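PDB 5I0F: glycoside hydrolase family 31 from Trueperella pyogenes, which degrades the cyclic glucan cycloalternan, probably cleaving its alpha-glucosidic bonds through a covalent glycosyl-enzyme intermediate. Local coordinates for residues E289-E292 with W293-G296; T626-R629 with E630-P634; N680-A684 with P685-T689. All coordinates share one frame; numbering follows the deposited sequence.

Contact 1 of 3, residues E289-E292 with W293-G296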
loop_
_atom_site.group_PDB
_atom_site.type_symbol
_atom_site.label_atom_id
_atom_site.label_comp_id
_atom_site.label_asym_id
_atom_site.label_seq_id
_atom_site.Cartn_x
_atom_site.Cartn_y
_atom_site.Cartn_z
ATOM N N GLU A 289 16.058 11.817 8.171
ATOM C CA GLU A 289 17.397 11.206 8.257
ATOM C C GLU A 289 17.287 9.773 8.827
ATOM O O GLU A 289 16.485 9.522 9.739
ATOM C CB GLU A 289 18.326 11.988 9.176
ATOM C CG GLU A 289 18.659 13.429 8.755
ATOM C CD GLU A 289 18.333 14.424 9.846
ATOM O OE1 GLU A 289 19.153 15.247 10.200
ATOM O OE2 GLU A 289 17.201 14.383 10.354
ATOM N N MET A 290 18.110 8.865 8.309
ATOM C CA MET A 290 18.095 7.456 8.741
ATOM C C MET A 290 19.494 6.987 9.097
ATOM O O MET A 290 20.466 7.532 8.606
ATOM C CB MET A 290 17.500 6.565 7.645
ATOM C CG MET A 290 15.995 6.678 7.497
ATOM S SD MET A 290 15.143 5.920 8.905
ATOM C CE MET A 290 13.571 6.730 8.865
ATOM N N PRO A 291 19.597 5.964 9.970
ATOM C CA PRO A 291 20.905 5.426 10.326
ATOM C C PRO A 291 21.477 4.561 9.201
ATOM O O PRO A 291 20.702 3.967 8.435
ATOM C CB PRO A 291 20.605 4.594 11.558
ATOM C CG PRO A 291 19.196 4.144 11.385
ATOM C CD PRO A 291 18.493 5.181 10.561
ATOM N N GLU A 292 22.798 4.478 9.117
ATOM C CA GLU A 292 23.460 3.743 8.010
ATOM C C GLU A 292 23.118 2.250 7.945
ATOM O O GLU A 292 23.158 1.648 6.868
ATOM C CB GLU A 292 24.985 3.924 8.019
ATOM C CG GLU A 292 25.731 3.484 9.285
ATOM C CD GLU A 292 25.907 1.971 9.436
ATOM O OE1 GLU A 292 26.196 1.301 8.404
ATOM O OE2 GLU A 292 25.789 1.442 10.591
ATOM N N TRP A 293 22.780 1.653 9.088
ATOM C CA TRP A 293 22.480 0.209 9.117
ATOM C C TRP A 293 21.248 -0.200 8.307
ATOM O O TRP A 293 21.116 -1.387 7.995
ATOM C CB TRP A 293 22.397 -0.358 10.550
ATOM C CG TRP A 293 21.434 0.337 11.536
ATOM C CD1 TRP A 293 21.780 1.260 12.489
ATOM C CD2 TRP A 293 20.025 0.120 11.686
ATOM N NE1 TRP A 293 20.671 1.631 13.213
ATOM C CE2 TRP A 293 19.579 0.966 12.731
ATOM C CE3 TRP A 293 19.092 -0.706 11.047
ATOM C CZ2 TRP A 293 18.254 0.997 13.156
ATOM C CZ3 TRP A 293 17.755 -0.669 11.478
ATOM C CH2 TRP A 293 17.355 0.186 12.517
ATOM N N ILE A 294 20.372 0.741 7.933
ATOM C CA ILE A 294 19.261 0.387 7.042
ATOM C C ILE A 294 19.718 -0.087 5.654
ATOM O O ILE A 294 18.954 -0.745 4.956
ATOM C CB ILE A 294 18.168 1.474 6.906
ATOM C CG1 ILE A 294 18.671 2.725 6.195
ATOM C CG2 ILE A 294 17.567 1.806 8.276
ATOM C CD1 ILE A 294 17.590 3.555 5.558
ATOM N N PHE A 295 20.973 0.197 5.283
ATOM C CA PHE A 295 21.479 -0.105 3.952
ATOM C C PHE A 295 22.171 -1.444 3.784
ATOM O O PHE A 295 22.589 -1.778 2.664
ATOM C CB PHE A 295 22.391 1.024 3.480
ATOM C CG PHE A 295 21.667 2.315 3.270
ATOM C CD1 PHE A 295 20.656 2.405 2.329
ATOM C CD2 PHE A 295 22.012 3.439 3.976
ATOM C CE1 PHE A 295 19.984 3.601 2.126
ATOM C CE2 PHE A 295 21.345 4.648 3.777
ATOM C CZ PHE A 295 20.328 4.720 2.862
ATOM N N GLY A 296 22.304 -2.219 4.864
ATOM C CA GLY A 296 22.799 -3.600 4.733
ATOM C C GLY A 296 21.679 -4.557 4.318
ATOM O O GLY A 296 20.547 -4.149 4.110
#
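The Pro291 ring lies against one face of the Trp293 indole. The proline CG lies over the face of the five-membered part of the indole, 3.7 Å from that ring's centroid and 28° off its normal, a CH-pi contact. It is offset toward the rim. The proline CB also comes close over this face, 3.4 Å from Trp293 NE1. The Trp293 CG sits between its backbone N and carbonyl carbon (chi1 54°), which turns the indole back over Pro291.

Ile294 can be followed outward. Its CB stands near Pro291 O. Its CG1 passes closer, 3.3 Å from Pro291 O. The CG2 branch looks toward Pro291 CD at 4.2 Å and also lies above the Trp293 ring, near the rim. The tip, CD1, ends 3.7 Å from Met290 CB, and the Met290 and Ile294 side chains run across each other at about a right angle. CG1 also covers the centre of one face of the Phe295 ring.

Two backbone bonds close the turn. Ile294 N donates to Pro291 O at 3.3 Å, and Phe295 N donates to Glu292 O at 3.1 Å. The Glu292 chain folds back beside Trp293 N, while its OE1 is held in a salt bridge with Arg633 on helix 617-646. Phe295 packs on Leu636 and Thr640 of the same helix.

These i to i+3 bonds are those of a 3-10 turn, which leads through Gly296 into strand 297-300, the first strand of the family 31 TIM barrel.

Contact 2 of 3, residues T626-R629 with E630-P634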
loop_
_atom_site.group_PDB
_atom_site.type_symbol
_atom_site.label_atom_id
_atom_site.label_comp_id
_atom_site.label_asym_id
_atom_site.label_seq_id
_atom_site.Cartn_x
_atom_site.Cartn_y
_atom_site.Cartn_z
ATOM N N THR A 626 26.392 -9.510 -1.851
ATOM C CA THR A 626 26.407 -8.898 -0.517
ATOM C C THR A 626 27.732 -8.162 -0.277
ATOM O O THR A 626 27.717 -7.107 0.350
ATOM C CB THR A 626 25.964 -9.850 0.617
ATOM O OG1 THR A 626 24.668 -10.394 0.314
ATOM C CG2 THR A 626 25.804 -9.112 1.919
ATOM N N ARG A 627 28.848 -8.655 -0.830
ATOM C CA ARG A 627 30.091 -7.880 -0.837
ATOM C C ARG A 627 29.910 -6.565 -1.606
ATOM O O ARG A 627 30.378 -5.526 -1.155
ATOM C CB ARG A 627 31.287 -8.660 -1.454
ATOM C CG ARG A 627 31.986 -9.635 -0.524
ATOM C CD ARG A 627 33.259 -10.245 -1.144
ATOM N NE ARG A 627 32.995 -11.022 -2.383
ATOM C CZ ARG A 627 32.858 -12.362 -2.478
ATOM N NH1 ARG A 627 32.982 -13.167 -1.413
ATOM N NH2 ARG A 627 32.605 -12.910 -3.661
ATOM N N VAL A 628 29.236 -6.615 -2.762
ATOM C CA VAL A 628 28.946 -5.421 -3.530
ATOM C C VAL A 628 28.080 -4.450 -2.703
ATOM O O VAL A 628 28.372 -3.221 -2.619
ATOM C CB VAL A 628 28.288 -5.763 -4.893
ATOM C CG1 VAL A 628 27.814 -4.504 -5.602
ATOM C CG2 VAL A 628 29.280 -6.527 -5.788
ATOM N N ARG A 629 27.057 -5.002 -2.056
ATOM C CA ARG A 629 26.174 -4.191 -1.226
ATOM C C ARG A 629 26.959 -3.476 -0.112
ATOM O O ARG A 629 26.766 -2.262 0.122
ATOM C CB ARG A 629 25.057 -5.025 -0.645
ATOM C CG ARG A 629 24.033 -4.236 0.172
ATOM C CD ARG A 629 23.303 -3.237 -0.696
ATOM N NE ARG A 629 22.224 -2.541 0.017
ATOM C CZ ARG A 629 21.338 -1.724 -0.549
ATOM N NH1 ARG A 629 21.325 -1.518 -1.855
ATOM N NH2 ARG A 629 20.413 -1.136 0.198
ATOM N N GLU A 630 27.877 -4.207 0.532
ATOM C CA GLU A 630 28.690 -3.619 1.591
ATOM C C GLU A 630 29.554 -2.487 1.042
ATOM O O GLU A 630 29.606 -1.419 1.646
ATOM C CB GLU A 630 29.554 -4.678 2.307
ATOM C CG GLU A 630 28.729 -5.686 3.116
ATOM C CD GLU A 630 28.030 -5.051 4.301
ATOM O OE1 GLU A 630 28.718 -4.781 5.299
ATOM O OE2 GLU A 630 26.788 -4.815 4.250
ATOM N N ALA A 631 30.200 -2.718 -0.106
ATOM C CA ALA A 631 31.001 -1.684 -0.778
ATOM C C ALA A 631 30.191 -0.449 -1.201
ATOM O O ALA A 631 30.747 0.653 -1.280
ATOM C CB ALA A 631 31.709 -2.267 -2.001
ATOM N N LEU A 632 28.897 -0.639 -1.491
ATOM C CA LEU A 632 28.003 0.466 -1.819
ATOM C C LEU A 632 27.566 1.287 -0.629
ATOM O O LEU A 632 27.023 2.363 -0.825
ATOM C CB LEU A 632 26.726 -0.034 -2.500
ATOM C CG LEU A 632 26.795 -0.443 -3.946
ATOM C CD1 LEU A 632 25.462 -1.127 -4.296
ATOM C CD2 LEU A 632 27.054 0.755 -4.855
ATOM N N ARG A 633 27.774 0.821 0.598
ATOM C CA ARG A 633 27.207 1.536 1.752
ATOM C C ARG A 633 27.578 3.028 1.811
ATOM O O ARG A 633 26.685 3.844 1.998
ATOM C CB ARG A 633 27.531 0.891 3.102
ATOM C CG ARG A 633 26.623 1.495 4.176
ATOM C CD ARG A 633 26.380 0.678 5.419
ATOM N NE ARG A 633 26.236 -0.774 5.242
ATOM C CZ ARG A 633 25.908 -1.588 6.247
ATOM N NH1 ARG A 633 25.647 -1.087 7.453
ATOM N NH2 ARG A 633 25.833 -2.909 6.055
ATOM N N PRO A 634 28.878 3.374 1.662
ATOM C CA PRO A 634 29.243 4.799 1.719
ATOM C C PRO A 634 28.558 5.622 0.626
ATOM O O PRO A 634 28.182 6.755 0.874
ATOM C CB PRO A 634 30.758 4.826 1.530
ATOM C CG PRO A 634 31.211 3.402 1.516
ATOM C CD PRO A 634 30.051 2.486 1.533
HETATM O O HOH W 1 25.349 -1.259 2.402
#
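Leu632 packs back on the turn of helix that holds Val628 and Arg629. Its CB is 3.4 Å from Arg629 O. Its CD1 reaches the Val628 CG1 methyl at 4.3 Å, a looser touch. The Leu632 N donates to Val628 O at 2.9 Å and also makes a weak bond to Arg629 O. Two regular helical bonds precede it: Glu630 N to Thr626 O, 2.9 Å, and Ala631 N to Arg627 O, 3.0 Å.

The close-packed side belongs to Thr626, Arg629 and Leu632, which are buried. Arg629 has its CG anti to the backbone N (chi1 -176°), and the chain then bends at chi2 and runs out from the helix. Its guanidinium is gripped by backbone carbonyls: NE by Phe295, NH1 by Thr583 and Met585, NH2 by Pro586. These four bonds should fix the orientation of the buried charged group. They tie helix 617-646, the long helix that follows the TIM barrel strands, to the chain on both sides of the barrel closure, just before strands 297-300 and 587-590.

The solvent side is looser. Arg627 and Ala631 are exposed there, and the Arg627 side chain extends away from the following turn.

Glu630 and Arg633 are partly exposed and border the buried face. Glu630 has its chain bent at chi2, and CG passes 3.3 Å from Thr626 O. Its OE2 accepts from Arg633 NH2 at 2.8 Å, a salt bridge made on the syn side of the carboxylate and in the guanidinium plane. The Arg633 NE binds a water, which in turn donates to Arg629 O. Arg633 NH1 makes a second salt bridge, to Glu292 OE1. The helix kinks at Pro634, whose N has no bond to the turn before.

Contact 3 of 3, residues N680-A684 with P685-T689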
loop_
_atom_site.group_PDB
_atom_site.type_symbol
_atom_site.label_atom_id
_atom_site.label_comp_id
_atom_site.label_asym_id
_atom_site.label_seq_id
_atom_site.Cartn_x
_atom_site.Cartn_y
_atom_site.Cartn_z
ATOM N N ASN A 680 20.402 -1.201 -14.817
ATOM C CA ASN A 680 19.488 -1.827 -15.764
ATOM C C ASN A 680 19.311 -3.316 -15.483
ATOM O O ASN A 680 19.980 -4.160 -16.123
ATOM C CB ASN A 680 19.924 -1.578 -17.213
ATOM C CG ASN A 680 18.867 -1.999 -18.220
ATOM O OD1 ASN A 680 17.727 -2.318 -17.847
ATOM N ND2 ASN A 680 19.233 -2.012 -19.502
ATOM N N PRO A 681 18.419 -3.647 -14.524
ATOM C CA PRO A 681 18.155 -5.047 -14.155
ATOM C C PRO A 681 17.822 -5.953 -15.332
ATOM O O PRO A 681 17.146 -5.522 -16.283
ATOM C CB PRO A 681 16.932 -4.924 -13.224
ATOM C CG PRO A 681 17.064 -3.562 -12.614
ATOM C CD PRO A 681 17.560 -2.716 -13.739
ATOM N N VAL A 682 18.269 -7.207 -15.256
ATOM C CA VAL A 682 18.024 -8.192 -16.306
ATOM C C VAL A 682 16.747 -8.930 -15.921
ATOM O O VAL A 682 16.732 -9.670 -14.945
ATOM C CB VAL A 682 19.210 -9.169 -16.428
ATOM C CG1 VAL A 682 18.952 -10.235 -17.498
ATOM C CG2 VAL A 682 20.469 -8.383 -16.746
ATOM N N THR A 683 15.685 -8.714 -16.689
ATOM C CA THR A 683 14.329 -9.106 -16.301
ATOM C C THR A 683 13.677 -10.157 -17.177
ATOM O O THR A 683 12.454 -10.349 -17.112
ATOM C CB THR A 683 13.422 -7.868 -16.267
ATOM O OG1 THR A 683 13.404 -7.243 -17.548
ATOM C CG2 THR A 683 13.927 -6.867 -15.221
ATOM N N ALA A 684 14.472 -10.844 -17.988
ATOM C CA ALA A 684 13.950 -11.913 -18.828
ATOM C C ALA A 684 14.759 -13.208 -18.628
ATOM O O ALA A 684 15.993 -13.155 -18.563
ATOM C CB ALA A 684 13.981 -11.493 -20.300
ATOM N N PRO A 685 14.066 -14.372 -18.545
ATOM C CA PRO A 685 14.816 -15.612 -18.458
ATOM C C PRO A 685 15.583 -15.912 -19.742
ATOM O O PRO A 685 15.127 -15.577 -20.838
ATOM C CB PRO A 685 13.734 -16.681 -18.228
ATOM C CG PRO A 685 12.471 -16.087 -18.738
ATOM C CD PRO A 685 12.605 -14.603 -18.552
ATOM N N GLY A 686 16.760 -16.495 -19.588
ATOM C CA GLY A 686 17.542 -16.951 -20.712
ATOM C C GLY A 686 18.383 -15.865 -21.334
ATOM O O GLY A 686 19.033 -16.118 -22.341
ATOM N N ALA A 687 18.407 -14.662 -20.752
ATOM C CA ALA A 687 19.190 -13.573 -21.355
ATOM C C ALA A 687 20.690 -13.786 -21.167
ATOM O O ALA A 687 21.139 -14.022 -20.043
ATOM C CB ALA A 687 18.781 -12.240 -20.768
ATOM N N THR A 688 21.454 -13.733 -22.262
ATOM C CA THR A 688 22.930 -13.774 -22.208
ATOM C C THR A 688 23.568 -12.416 -22.516
ATOM O O THR A 688 24.733 -12.202 -22.180
ATOM C CB THR A 688 23.496 -14.789 -23.207
ATOM O OG1 THR A 688 23.043 -14.439 -24.519
ATOM C CG2 THR A 688 23.016 -16.199 -22.866
ATOM N N THR A 689 22.826 -11.520 -23.185
ATOM C CA THR A 689 23.230 -10.117 -23.324
ATOM C C THR A 689 22.062 -9.213 -22.932
ATOM O O THR A 689 20.924 -9.662 -22.858
ATOM C CB THR A 689 23.729 -9.759 -24.750
ATOM O OG1 THR A 689 22.620 -9.675 -25.645
ATOM C CG2 THR A 689 24.729 -10.785 -25.285
HETATM O O HOH W 2 18.394 -13.934 -17.378
#
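The chain makes a type II beta turn from Ala684 to Ala687, with Pro685 at phi/psi -67/144° and Gly686 at a positive phi of 84°. These are the usual residues for the second and third places of such a turn. The proline ring holds phi close to the value that the second place needs, and the positive phi of the third favours glycine. The turn is open at its mouth. Ala684 O and Ala687 N are 3.6 Å apart, and a water beside the gap bridges the two. It donates to Ala684 O at 2.8 Å and accepts a weak bond from Ala687 N at 3.5 Å.

Side chains meet at few points. Val682 CG1, anti to its backbone N, touches Ala687 CB at 3.8 Å. The same Ala687 methyl lies 3.7 Å from Ala684 O, so it is near both the carbonyl and the valine. The Ala684 methyl sits beside the proline ring, with CB 3.8 Å from Pro685 CD.

This loop joins strands 677-679 and 689-694 in the family 31 C-terminal domain. It faces helices 537-551 and 572-583 of the TIM barrel. Gly686 N bonds to Glu573 OE1 and Thr683 O to Arg541 NH2, so the residue before the turn and the glycine within it each bond to a barrel helix.

Burial differs along the loop. Val682 is buried, and it also packs on Arg577 and on Trp690 of the next strand. Pro685 and Gly686, at the outer corner, are exposed, although the Pro685 ring still touches Trp537 and Glu573.

The contacts follow one another along the chain. Contact 1 comes just before the first barrel strand, 297-300. Contact 2 lies on helix 617-646, after the last one, 587-590. Their centres are about 12 Å apart and they touch directly, so distant parts of the sequence meet where the TIM barrel closes. Contact 3 belongs to the C-terminal domain. Its centre is about 22 Å from that of contact 2 and about 30 Å from that of contact 1, and it touches neither. Contacts 2 and 3 both pack on helix 572-583, on different residues. Contacts 1 and 2 lie where the barrel closes, and contact 3 at its junction with the C-terminal domain.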